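Hydrolase (Thermus thermophilus, PDB 1UFO) is a member of the alpha/beta hydrolase fold enzymes and probably acts as a serine hydrolase, though its natural substrate is not established. Local coordinates at residues A[50-55]-A[230-235]; A[104-109]-A[128-133]. All blocks are in the same frame, centred on the assembly; numbering follows the deposited sequence.

Interaction 1: A[50-55]-A[230-235]; sequences RGFLLL and FLEHWL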
ATOM      1  N   ARG A  50      -6.647   2.270  17.479  1.00 14.04           N
ATOM      2  CA  ARG A  50      -7.127   1.080  16.826  1.00 16.98           C
ATOM      3  C   ARG A  50      -6.794  -0.147  17.691  1.00 16.09           C
ATOM      4  O   ARG A  50      -7.181  -1.275  17.378  1.00 18.97           O
ATOM      5  CB  ARG A  50      -6.432   1.014  15.465  1.00 19.59           C
ATOM      6  CG  ARG A  50      -6.958   0.166  14.420  1.00 26.11           C
ATOM      7  CD  ARG A  50      -8.271   0.760  13.884  1.00 27.70           C
ATOM      8  NE  ARG A  50      -8.162   1.875  12.949  1.00 31.64           N
ATOM      9  CZ  ARG A  50      -8.076   1.787  11.609  1.00 33.01           C
ATOM     10  NH1 ARG A  50      -8.044   0.611  10.967  1.00 33.97           N
ATOM     11  NH2 ARG A  50      -8.155   2.904  10.883  1.00 33.48           N
ATOM     12  N   GLY A  51      -6.041   0.053  18.781  1.00 14.82           N
ATOM     13  CA  GLY A  51      -5.792  -1.081  19.659  1.00 14.09           C
ATOM     14  C   GLY A  51      -4.333  -1.542  19.721  1.00 12.73           C
ATOM     15  O   GLY A  51      -4.024  -2.551  20.377  1.00 13.31           O
ATOM     16  N   PHE A  52      -3.415  -0.841  19.068  1.00 11.08           N
ATOM     17  CA  PHE A  52      -1.987  -1.238  19.162  1.00 11.38           C
ATOM     18  C   PHE A  52      -1.299  -0.552  20.321  1.00 10.57           C
ATOM     19  O   PHE A  52      -1.369   0.687  20.470  1.00 11.11           O
ATOM     20  CB  PHE A  52      -1.265  -0.882  17.833  1.00 10.96           C
ATOM     21  CG  PHE A  52      -1.702  -1.756  16.702  1.00 12.12           C
ATOM     22  CD1 PHE A  52      -2.890  -1.515  16.018  1.00 11.33           C
ATOM     23  CD2 PHE A  52      -0.923  -2.881  16.348  1.00 14.00           C
ATOM     24  CE1 PHE A  52      -3.294  -2.393  14.995  1.00 10.63           C
ATOM     25  CE2 PHE A  52      -1.321  -3.731  15.351  1.00 12.50           C
ATOM     26  CZ  PHE A  52      -2.535  -3.479  14.659  1.00 12.29           C
ATOM     27  N   LEU A  53      -0.693  -1.371  21.215  1.00 10.00           N
ATOM     28  CA  LEU A  53       0.080  -0.815  22.298  1.00  9.16           C
ATOM     29  C   LEU A  53       1.438  -0.475  21.701  1.00 10.92           C
ATOM     30  O   LEU A  53       2.207  -1.392  21.319  1.00 10.92           O
ATOM     31  CB  LEU A  53       0.157  -1.897  23.425  1.00 10.50           C
ATOM     32  CG  LEU A  53       0.674  -1.431  24.776  1.00 11.32           C
ATOM     33  CD1 LEU A  53       0.376  -2.611  25.746  1.00 11.91           C
ATOM     34  CD2 LEU A  53       2.158  -1.090  24.739  1.00 11.03           C
ATOM     35  N   LEU A  54       1.699   0.801  21.560  1.00  9.87           N
ATOM     36  CA  LEU A  54       2.979   1.235  20.940  1.00 10.24           C
ATOM     37  C   LEU A  54       4.057   1.357  21.959  1.00 10.09           C
ATOM     38  O   LEU A  54       3.863   1.936  23.038  1.00  9.98           O
ATOM     39  CB  LEU A  54       2.836   2.594  20.320  1.00 11.74           C
ATOM     40  CG  LEU A  54       1.563   2.776  19.473  1.00 13.14           C
ATOM     41  CD1 LEU A  54       1.559   4.281  18.941  1.00 12.84           C
ATOM     42  CD2 LEU A  54       1.524   1.773  18.317  1.00 16.24           C
ATOM     43  N   LEU A  55       5.228   0.876  21.592  1.00  8.15           N
ATOM     44  CA  LEU A  55       6.441   0.980  22.417  1.00 10.40           C
ATOM     45  C   LEU A  55       7.583   1.581  21.582  1.00 11.08           C
ATOM     46  O   LEU A  55       7.722   1.199  20.455  1.00  9.72           O
ATOM     47  CB  LEU A  55       6.936  -0.414  22.820  1.00 10.54           C
ATOM     48  CG  LEU A  55       5.919  -1.232  23.615  1.00 11.91           C
ATOM     49  CD1 LEU A  55       6.512  -2.660  23.913  1.00 13.84           C
ATOM     50  CD2 LEU A  55       5.675  -0.611  24.972  1.00 12.98           C
ATOM     51  N   PHE A 230      -1.893  -2.969   6.810  1.00  7.72           N
ATOM     52  CA  PHE A 230      -1.056  -4.146   6.643  1.00  8.45           C
ATOM     53  C   PHE A 230      -0.963  -4.911   7.950  1.00  9.85           C
ATOM     54  O   PHE A 230      -1.098  -6.128   7.927  1.00 10.15           O
ATOM     55  CB  PHE A 230       0.325  -3.679   6.161  1.00  9.49           C
ATOM     56  CG  PHE A 230       1.262  -4.815   5.780  1.00  9.76           C
ATOM     57  CD1 PHE A 230       1.235  -5.355   4.465  1.00 10.80           C
ATOM     58  CD2 PHE A 230       2.212  -5.298   6.679  1.00  9.09           C
ATOM     59  CE1 PHE A 230       2.135  -6.327   4.088  1.00 10.10           C
ATOM     60  CE2 PHE A 230       3.143  -6.299   6.274  1.00 10.46           C
ATOM     61  CZ  PHE A 230       3.107  -6.823   4.961  1.00  9.52           C
ATOM     62  N   LEU A 231      -0.726  -4.175   9.049  1.00  9.44           N
ATOM     63  CA  LEU A 231      -0.668  -4.835  10.395  1.00 10.27           C
ATOM     64  C   LEU A 231      -2.027  -5.462  10.747  1.00 10.63           C
ATOM     65  O   LEU A 231      -2.032  -6.596  11.207  1.00 12.28           O
ATOM     66  CB  LEU A 231      -0.345  -3.837  11.486  1.00 11.65           C
ATOM     67  CG  LEU A 231       1.063  -3.214  11.375  1.00 13.88           C
ATOM     68  CD1 LEU A 231       1.327  -2.340  12.618  1.00 15.70           C
ATOM     69  CD2 LEU A 231       2.125  -4.293  11.159  1.00 14.38           C
ATOM     70  N   GLU A 232      -3.128  -4.774  10.519  1.00 10.46           N
ATOM     71  CA  GLU A 232      -4.399  -5.403  10.898  1.00 10.81           C
ATOM     72  C   GLU A 232      -4.678  -6.633  10.052  1.00 12.68           C
ATOM     73  O   GLU A 232      -5.200  -7.623  10.593  1.00 11.25           O
ATOM     74  CB  GLU A 232      -5.559  -4.470  10.840  1.00 11.67           C
ATOM     75  CG  GLU A 232      -5.414  -3.349  11.866  1.00 13.96           C
ATOM     76  CD  GLU A 232      -6.666  -2.541  11.998  1.00 19.74           C
ATOM     77  OE1 GLU A 232      -7.146  -2.409  13.144  1.00 23.25           O
ATOM     78  OE2 GLU A 232      -7.198  -1.988  11.013  1.00 20.39           O
ATOM     79  N   HIS A 233      -4.314  -6.602   8.743  1.00 10.93           N
ATOM     80  CA  HIS A 233      -4.549  -7.787   7.909  1.00 10.19           C
ATOM     81  C   HIS A 233      -3.799  -8.994   8.500  1.00 11.86           C
ATOM     82  O   HIS A 233      -4.363 -10.081   8.646  1.00 13.00           O
ATOM     83  CB  HIS A 233      -4.007  -7.498   6.493  1.00 10.07           C
ATOM     84  CG  HIS A 233      -4.172  -8.670   5.584  1.00  9.71           C
ATOM     85  ND1 HIS A 233      -5.397  -9.035   5.078  1.00  9.78           N
ATOM     86  CD2 HIS A 233      -3.285  -9.623   5.188  1.00 10.95           C
ATOM     87  CE1 HIS A 233      -5.257 -10.179   4.422  1.00 11.85           C
ATOM     88  NE2 HIS A 233      -3.989 -10.559   4.478  1.00 12.34           N
ATOM     89  N   TRP A 234      -2.518  -8.808   8.856  1.00 10.68           N
ATOM     90  CA  TRP A 234      -1.751  -9.941   9.367  1.00 11.78           C
ATOM     91  C   TRP A 234      -2.154 -10.320  10.815  1.00 12.09           C
ATOM     92  O   TRP A 234      -2.059 -11.466  11.173  1.00 14.04           O
ATOM     93  CB  TRP A 234      -0.216  -9.699   9.249  1.00 12.49           C
ATOM     94  CG  TRP A 234       0.163  -9.750   7.790  1.00 11.92           C
ATOM     95  CD1 TRP A 234       0.557  -8.676   6.939  1.00 12.28           C
ATOM     96  CD2 TRP A 234       0.041 -10.891   6.948  1.00 15.40           C
ATOM     97  NE1 TRP A 234       0.624  -9.157   5.665  1.00 14.15           N
ATOM     98  CE2 TRP A 234       0.332 -10.489   5.623  1.00 15.84           C
ATOM     99  CE3 TRP A 234      -0.289 -12.230   7.186  1.00 15.60           C
ATOM    100  CZ2 TRP A 234       0.283 -11.397   4.532  1.00 17.42           C
ATOM    101  CZ3 TRP A 234      -0.316 -13.126   6.131  1.00 19.89           C
ATOM    102  CH2 TRP A 234      -0.034 -12.707   4.813  1.00 19.79           C
ATOM    103  N   LEU A 235      -2.639  -9.354  11.603  1.00 12.87           N
ATOM    104  CA  LEU A 235      -3.089  -9.685  12.955  1.00 13.46           C
ATOM    105  C   LEU A 235      -4.346 -10.576  12.899  1.00 14.12           C
ATOM    106  O   LEU A 235      -4.551 -11.458  13.750  1.00 13.74           O
ATOM    107  CB  LEU A 235      -3.471  -8.400  13.688  1.00 13.05           C
ATOM    108  CG  LEU A 235      -4.000  -8.507  15.140  1.00 12.33           C
ATOM    109  CD1 LEU A 235      -2.993  -9.220  15.973  1.00 13.94           C
ATOM    110  CD2 LEU A 235      -4.242  -7.084  15.651  1.00 13.97           C
TER
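Phe52 reaches from the start of strand 52-56 toward helix 221-236, while Arg50, just before the strand, pairs with Glu232 on the same helix. This is the layered packing of an alpha/beta hydrolase fold, with the C-terminal helix lying against one face of the central sheet. The segment axes stay 12.5 Å apart at closest approach, so long side chains have to span the gap. The Phe52 ring meets the helix with its far end: CE1 lies 3.9 Å from Glu232 CG, which sits at the ring edge near the ring plane. Phe52 CZ lies 3.9 Å from Leu231 CB in an oblique approach, and one helical turn further on Leu235 CD2 comes within 4.1 Å of the same CZ. Phe108 touches all three of Phe52, Leu231 and Leu235 and extends the apolar layer to strand 107-112.

The charged pair flanks this layer. Arg50 has CG anti to the backbone N (chi1 -163°), and its chain then bends twice. The Arg50 and Glu232 side chains cross at about a right angle, with the guanidinium and carboxylate planes 53° apart. The carboxylate divides its duties: OE1 forms a salt bridge with Lys24, whereas OE2 faces Arg50 and has a long, weak ion pair with Arg225 of the second subunit. With Arg50 and Lys24 both close, the carboxylate is probably ionised. Arg50 NH1 stands 2.7 Å from Glu232 OE2 in a salt bridge whose hydrogen bond is weak, bent to 127° at the hydrogen.

Interaction 2: A[104-109]-A[128-133]; sequences GLPLFL and RPRGVL
Leu109 and Val132 form a parallel beta bridge, their CA atoms 4.7 Å apart, at the place where two segments running 45° apart come together. Three backbone bonds join them. Arg130 N donates to Leu107 O at 2.7 Å; then Leu109 N binds Gly131 O, and Leu133 N closes on Leu109 O at 2.8 Å. Leu109 thus uses both its N-H and its carbonyl on the neighbouring strand, and Val132 CA adds a CA-H...O contact to that same carbonyl. The two strands belong to a beta-alpha-beta unit of the alpha/beta hydrolase fold, with helix 114-124 between them; strand 107-112 leads into a GxSxG pattern consistent with the nucleophile elbow.

On the face with that helix, Leu109 lies side by side with Val132, while its CG meets Pro129 CG at 4.0 Å, the two side chains crossing at about a right angle. Leu107 CD2 leans on CB of the same proline. On the Phe108 side, Arg130 CB rests over one face of the Phe108 ring in a CH-pi contact, 3.9 Å from the centroid and offset toward the rim. Replacing Phe108 by an alanine would probably leave Arg130 CB without its aromatic face and open a gap beside Gly131, whose N lies 3.4 Å from Phe108 CD2. Beyond CB the Arg130 chain bends at chi2 and chi3 (-79° and -64°) and runs alongside Pro106, whose CB sits over one guanidinium face, while Arg130 NH1 probably hydrogen-bonds to Trp234 O.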
ATOM      1  N   GLY A 104       1.716 -10.726  26.460  1.00 14.47           N
ATOM      2  CA  GLY A 104       1.098 -11.804  25.729  1.00 14.88           C
ATOM      3  C   GLY A 104       0.251 -11.417  24.553  1.00 15.50           C
ATOM      4  O   GLY A 104      -0.839 -11.971  24.313  1.00 17.34           O
ATOM      5  N   LEU A 105       0.741 -10.432  23.781  1.00 14.57           N
ATOM      6  CA  LEU A 105       0.010  -9.994  22.626  1.00 13.18           C
ATOM      7  C   LEU A 105       0.898 -10.182  21.384  1.00 12.52           C
ATOM      8  O   LEU A 105       2.127 -10.141  21.523  1.00 13.15           O
ATOM      9  CB  LEU A 105      -0.223  -8.478  22.718  1.00 14.68           C
ATOM     10  CG  LEU A 105      -1.197  -8.086  23.813  1.00 15.31           C
ATOM     11  CD1 LEU A 105      -1.190  -6.581  23.869  1.00 17.66           C
ATOM     12  CD2 LEU A 105      -2.594  -8.637  23.572  1.00 16.31           C
ATOM     13  N   PRO A 106       0.286 -10.396  20.224  1.00 14.54           N
ATOM     14  CA  PRO A 106       1.072 -10.537  18.979  1.00 12.66           C
ATOM     15  C   PRO A 106       1.952  -9.294  18.858  1.00 12.23           C
ATOM     16  O   PRO A 106       1.465  -8.177  19.089  1.00 11.38           O
ATOM     17  CB  PRO A 106       0.015 -10.504  17.919  1.00 14.06           C
ATOM     18  CG  PRO A 106      -1.189 -11.113  18.562  1.00 16.25           C
ATOM     19  CD  PRO A 106      -1.165 -10.540  19.968  1.00 14.07           C
ATOM     20  N   LEU A 107       3.211  -9.507  18.421  1.00 11.88           N
ATOM     21  CA  LEU A 107       4.129  -8.378  18.336  1.00 11.55           C
ATOM     22  C   LEU A 107       4.535  -8.107  16.901  1.00 11.60           C
ATOM     23  O   LEU A 107       4.882  -9.053  16.133  1.00 13.58           O
ATOM     24  CB  LEU A 107       5.389  -8.606  19.193  1.00 14.70           C
ATOM     25  CG  LEU A 107       6.319  -7.334  19.246  1.00 12.95           C
ATOM     26  CD1 LEU A 107       6.970  -7.051  20.579  1.00 16.86           C
ATOM     27  CD2 LEU A 107       7.384  -7.609  18.138  1.00 16.30           C
ATOM     28  N   PHE A 108       4.483  -6.822  16.562  1.00  9.35           N
ATOM     29  CA  PHE A 108       4.892  -6.338  15.238  1.00  9.22           C
ATOM     30  C   PHE A 108       6.002  -5.348  15.416  1.00  9.92           C
ATOM     31  O   PHE A 108       6.169  -4.773  16.502  1.00  9.33           O
ATOM     32  CB  PHE A 108       3.734  -5.608  14.570  1.00  8.56           C
ATOM     33  CG  PHE A 108       2.580  -6.470  14.290  1.00  9.08           C
ATOM     34  CD1 PHE A 108       1.561  -6.655  15.221  1.00 12.20           C
ATOM     35  CD2 PHE A 108       2.501  -7.095  13.064  1.00 10.60           C
ATOM     36  CE1 PHE A 108       0.442  -7.486  14.909  1.00 14.28           C
ATOM     37  CE2 PHE A 108       1.399  -7.923  12.713  1.00 12.07           C
ATOM     38  CZ  PHE A 108       0.365  -8.125  13.621  1.00 13.74           C
ATOM     39  N   LEU A 109       6.808  -5.174  14.369  1.00  7.50           N
ATOM     40  CA  LEU A 109       7.866  -4.135  14.433  1.00  9.41           C
ATOM     41  C   LEU A 109       7.598  -3.034  13.379  1.00  9.29           C
ATOM     42  O   LEU A 109       7.068  -3.338  12.285  1.00 10.30           O
ATOM     43  CB  LEU A 109       9.216  -4.710  14.057  1.00 12.45           C
ATOM     44  CG  LEU A 109       9.789  -5.830  14.847  1.00 13.74           C
ATOM     45  CD1 LEU A 109      11.217  -6.169  14.175  1.00 15.05           C
ATOM     46  CD2 LEU A 109      10.020  -5.366  16.320  1.00 17.44           C
ATOM     47  N   ARG A 128      11.352 -13.331  14.983  1.00 14.11           N
ATOM     48  CA  ARG A 128      10.156 -13.640  14.233  1.00 14.54           C
ATOM     49  C   ARG A 128       8.874 -12.970  14.743  1.00 14.34           C
ATOM     50  O   ARG A 128       8.028 -13.634  15.403  1.00 17.91           O
ATOM     51  CB  ARG A 128       9.975 -15.160  14.197  1.00 15.58           C
ATOM     52  CG  ARG A 128      11.110 -15.909  13.502  1.00 15.65           C
ATOM     53  CD  ARG A 128      11.048 -15.795  11.963  1.00 14.71           C
ATOM     54  NE  ARG A 128      12.216 -16.351  11.284  1.00 17.76           N
ATOM     55  CZ  ARG A 128      12.460 -17.636  11.038  1.00 18.23           C
ATOM     56  NH1 ARG A 128      13.611 -17.968  10.436  1.00 18.78           N
ATOM     57  NH2 ARG A 128      11.553 -18.589  11.343  1.00 19.08           N
ATOM     58  N   PRO A 129       8.711 -11.662  14.488  1.00 13.26           N
ATOM     59  CA  PRO A 129       7.507 -10.936  14.904  1.00 13.53           C
ATOM     60  C   PRO A 129       6.388 -11.363  13.920  1.00 12.46           C
ATOM     61  O   PRO A 129       6.627 -12.084  12.938  1.00 11.45           O
ATOM     62  CB  PRO A 129       7.870  -9.476  14.746  1.00 13.77           C
ATOM     63  CG  PRO A 129       8.835  -9.498  13.510  1.00 12.97           C
ATOM     64  CD  PRO A 129       9.614 -10.823  13.658  1.00 11.73           C
ATOM     65  N   ARG A 130       5.173 -10.895  14.169  1.00 10.35           N
ATOM     66  CA  ARG A 130       4.057 -11.232  13.324  1.00 11.03           C
ATOM     67  C   ARG A 130       4.078 -10.452  12.006  1.00 10.98           C
ATOM     68  O   ARG A 130       3.368 -10.829  11.080  1.00 11.88           O
ATOM     69  CB  ARG A 130       2.741 -10.970  14.075  1.00 14.41           C
ATOM     70  CG  ARG A 130       2.538 -12.089  15.108  1.00 20.44           C
ATOM     71  CD  ARG A 130       1.979 -13.391  14.367  1.00 23.80           C
ATOM     72  NE  ARG A 130       0.657 -13.090  13.816  1.00 25.21           N
ATOM     73  CZ  ARG A 130      -0.488 -13.213  14.495  1.00 26.92           C
ATOM     74  NH1 ARG A 130      -1.645 -12.893  13.892  1.00 26.24           N
ATOM     75  NH2 ARG A 130      -0.485 -13.689  15.759  1.00 22.67           N
ATOM     76  N   GLY A 131       4.809  -9.323  11.957  1.00 10.75           N
ATOM     77  CA  GLY A 131       4.849  -8.555  10.709  1.00  9.83           C
ATOM     78  C   GLY A 131       5.739  -7.369  10.969  1.00 10.23           C
ATOM     79  O   GLY A 131       6.007  -7.012  12.128  1.00  9.97           O
ATOM     80  N   VAL A 132       6.246  -6.772   9.889  1.00  7.64           N
ATOM     81  CA  VAL A 132       7.178  -5.641  10.044  1.00  7.57           C
ATOM     82  C   VAL A 132       6.836  -4.552   9.046  1.00  8.18           C
ATOM     83  O   VAL A 132       6.537  -4.882   7.873  1.00  8.45           O
ATOM     84  CB  VAL A 132       8.619  -6.133   9.667  1.00  8.63           C
ATOM     85  CG1 VAL A 132       9.608  -4.939   9.676  1.00 10.56           C
ATOM     86  CG2 VAL A 132       9.117  -7.176  10.732  1.00 10.83           C
ATOM     87  N   LEU A 133       6.845  -3.284   9.524  1.00  7.61           N
ATOM     88  CA  LEU A 133       6.687  -2.124   8.624  1.00  7.07           C
ATOM     89  C   LEU A 133       8.067  -1.471   8.542  1.00  8.43           C
ATOM     90  O   LEU A 133       8.679  -1.124   9.541  1.00  8.17           O
ATOM     91  CB  LEU A 133       5.703  -1.072   9.199  1.00  7.22           C
ATOM     92  CG  LEU A 133       4.320  -1.653   9.537  1.00  6.88           C
ATOM     93  CD1 LEU A 133       3.472  -0.481  10.093  1.00  8.71           C
ATOM     94  CD2 LEU A 133       3.608  -2.152   8.256  1.00  8.61           C
TER

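Interactions 1 and 2 have centres 8 Å apart and share the central sheet, on which strand 25-30 lies between strands 52-56 and 107-112. Along the chain, both segments of interaction 2 come between 50-55 and 230-235, so the pairing of neighbouring strands is bracketed by a contact that brings the C-terminal helix 221-236 back to an early strand. That helix touches both: besides its part in interaction 1, it lies over Phe108 and Pro106 of interaction 2, with Leu235 CD1 packing against Pro106 CG. One helix thereby covers the sheet across strands 52-56 and 107-112, the latter leading to the presumed nucleophile elbow.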